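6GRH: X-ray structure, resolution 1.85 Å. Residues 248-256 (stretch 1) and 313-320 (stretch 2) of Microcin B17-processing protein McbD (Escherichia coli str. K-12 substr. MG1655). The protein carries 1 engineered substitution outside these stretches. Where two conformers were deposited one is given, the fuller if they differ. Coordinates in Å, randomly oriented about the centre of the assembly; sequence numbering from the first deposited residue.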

# COMPACT_ATOMS: atom_id res chain seq x y z
N ALA E 248 -13.31 28.57 34.69
CA ALA E 248 -14.00 28.92 33.46
C ALA E 248 -15.25 29.75 33.82
O ALA E 248 -15.61 29.86 35.00
CB ALA E 248 -14.37 27.66 32.69
N ASN E 249 -15.88 30.36 32.81
CA ASN E 249 -17.14 31.09 33.00
C ASN E 249 -18.28 30.16 33.37
O ASN E 249 -19.11 30.49 34.21
CB ASN E 249 -17.54 31.86 31.74
CG ASN E 249 -16.71 33.10 31.52
OD1 ASN E 249 -16.23 33.72 32.48
ND2 ASN E 249 -16.55 33.48 30.25
N SER E 250 -18.32 29.03 32.70
CA SER E 250 -19.30 27.97 32.92
C SER E 250 -18.85 27.07 34.07
O SER E 250 -17.73 26.56 34.06
CB SER E 250 -19.45 27.13 31.63
OG SER E 250 -20.05 25.86 31.86
N LEU E 251 -19.73 26.83 35.02
CA LEU E 251 -19.48 25.89 36.12
C LEU E 251 -19.23 24.49 35.58
O LEU E 251 -18.26 23.82 36.00
CB LEU E 251 -20.65 25.88 37.09
CG LEU E 251 -20.63 24.86 38.23
CD1 LEU E 251 -19.33 24.92 39.03
CD2 LEU E 251 -21.84 25.09 39.12
N LYS E 252 -20.06 24.05 34.64
CA LYS E 252 -19.88 22.73 34.03
C LYS E 252 -18.51 22.58 33.36
O LYS E 252 -17.83 21.58 33.57
CB LYS E 252 -20.99 22.44 33.03
CG LYS E 252 -20.81 21.12 32.30
CD LYS E 252 -21.83 20.99 31.19
CE LYS E 252 -23.03 20.21 31.66
NZ LYS E 252 -22.72 18.75 31.65
N LYS E 253 -18.12 23.57 32.55
CA LYS E 253 -16.86 23.58 31.87
C LYS E 253 -15.72 23.53 32.87
O LYS E 253 -14.80 22.75 32.70
CB LYS E 253 -16.72 24.82 30.98
CG LYS E 253 -15.37 24.91 30.29
CD LYS E 253 -15.37 25.70 28.98
CE LYS E 253 -13.93 25.75 28.43
NZ LYS E 253 -13.84 26.35 27.07
N ALA E 254 -15.80 24.34 33.94
CA ALA E 254 -14.73 24.35 34.95
C ALA E 254 -14.62 22.97 35.61
O ALA E 254 -13.52 22.45 35.78
CB ALA E 254 -14.97 25.44 35.98
N LEU E 255 -15.76 22.37 35.94
CA LEU E 255 -15.76 21.05 36.58
C LEU E 255 -15.16 20.00 35.65
O LEU E 255 -14.33 19.20 36.08
CB LEU E 255 -17.16 20.62 37.03
CG LEU E 255 -17.34 19.18 37.56
CD1 LEU E 255 -16.25 18.81 38.55
CD2 LEU E 255 -18.70 19.02 38.22
N CYS E 256 -15.56 20.02 34.38
CA CYS E 256 -15.04 19.04 33.42
C CYS E 256 -13.54 19.17 33.24
O CYS E 256 -12.84 18.18 33.37
CB CYS E 256 -15.81 19.09 32.08
SG CYS E 256 -17.55 18.60 32.30
N VAL E 313 -25.27 21.06 49.44
CA VAL E 313 -24.44 20.41 48.43
C VAL E 313 -25.15 20.52 47.07
O VAL E 313 -26.30 20.09 46.94
CB VAL E 313 -24.16 18.94 48.80
CG1 VAL E 313 -23.44 18.20 47.68
CG2 VAL E 313 -23.37 18.87 50.11
N LYS E 314 -24.47 21.09 46.08
CA LYS E 314 -25.09 21.35 44.78
C LYS E 314 -25.31 20.05 44.01
O LYS E 314 -24.37 19.27 43.81
CB LYS E 314 -24.25 22.29 43.92
CG LYS E 314 -24.19 23.74 44.35
CD LYS E 314 -23.66 24.61 43.20
N LEU E 315 -26.55 19.83 43.56
CA LEU E 315 -26.93 18.66 42.74
C LEU E 315 -26.97 18.96 41.24
O LEU E 315 -27.07 18.03 40.44
CB LEU E 315 -28.30 18.12 43.17
CG LEU E 315 -28.54 17.63 44.60
CD1 LEU E 315 -29.93 17.03 44.70
CD2 LEU E 315 -27.50 16.61 45.03
N THR E 316 -26.90 20.24 40.86
CA THR E 316 -26.88 20.67 39.46
C THR E 316 -25.83 21.78 39.25
O THR E 316 -25.36 22.40 40.23
CB THR E 316 -28.25 21.19 39.00
OG1 THR E 316 -28.64 22.28 39.83
CG2 THR E 316 -29.32 20.08 39.08
N LEU E 317 -25.51 22.03 37.98
CA LEU E 317 -24.39 22.89 37.63
C LEU E 317 -24.80 24.22 36.99
O LEU E 317 -24.13 24.69 36.07
CB LEU E 317 -23.44 22.12 36.70
CG LEU E 317 -23.02 20.73 37.21
CD1 LEU E 317 -22.29 19.98 36.11
CD2 LEU E 317 -22.18 20.84 38.47
N GLU E 318 -25.85 24.85 37.48
CA GLU E 318 -26.25 26.16 36.95
C GLU E 318 -25.39 27.35 37.44
O GLU E 318 -24.84 27.33 38.55
CB GLU E 318 -27.72 26.45 37.20
CG GLU E 318 -28.08 26.96 38.61
CD GLU E 318 -28.11 25.89 39.68
OE1 GLU E 318 -27.80 24.71 39.37
OE2 GLU E 318 -28.44 26.23 40.84
N GLU E 319 -25.28 28.38 36.60
CA GLU E 319 -24.67 29.65 36.98
C GLU E 319 -25.61 30.43 37.90
O GLU E 319 -26.78 30.06 38.07
CB GLU E 319 -24.35 30.48 35.73
CG GLU E 319 -23.71 29.65 34.62
CD GLU E 319 -22.77 28.61 35.19
OE1 GLU E 319 -22.50 28.65 36.41
OE2 GLU E 319 -22.29 27.75 34.43
N ASN E 320 -25.08 31.49 38.51
CA ASN E 320 -25.85 32.37 39.42
C ASN E 320 -25.57 33.84 39.07
O ASN E 320 -24.77 34.15 38.17
CB ASN E 320 -25.52 32.06 40.90
CG ASN E 320 -24.06 32.38 41.25
OD1 ASN E 320 -23.69 33.55 41.42
ND2 ASN E 320 -23.23 31.33 41.34
O HOH W 1 -22.77 25.23 33.98

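Stretch 2 is an irregular segment of chain laid against the first turns of a helix, and its side chains take turns at the contact. Val-313 stays out of reach. Lys-314 points toward the helix but adds little: its CD lies 4.5 Å from Leu-251 CD2, and the chain beyond CD is not modelled. Leu-315 is out of reach, and Thr-316 points away, its OG1 donating instead to Glu-318 OE1 at 2.6 Å, a bond that stays within the loop.

Leu-317 is the apolar centre. It points toward the helix and meets residues one turn apart: its CD2 lies 3.9 Å from Leu-255 CD2, while its CB is 4.2 Å and its CA 3.7 Å from Leu-251 CD2. Its CD1 also rests 4.2 Å from Lys-252 CB, so the aliphatic base of that lysine serves as part of the wall. Glu-318 turns its side chain away and contributes its backbone, with O 3.8 Å from Leu-251 CD2.

Glu-319 supplies the polar rule. Its CA-to-CB bond runs sideways, yet the carboxylate comes nearer, and OE2 accepts a hydrogen bond from Leu-251 N at 2.8 Å with an angle of 158°. The first turn of a helix has amide groups without helical carbonyl partners, and this acceptor satisfies one of them. Ser-250, the N-cap, satisfies another, its OG accepting from Lys-253 N at 3.1 Å. Lys-252 N, between these two, is served by a water: the water oxygen accepts from it at 3.0 Å and donates to Leu-317 O and to Glu-319 OE2, each 2.6 Å away. Three successive amides thus find three different acceptors, while Leu-317 packs the apolar side. Asn-320 makes no contact, and the interface ends with the glutamate.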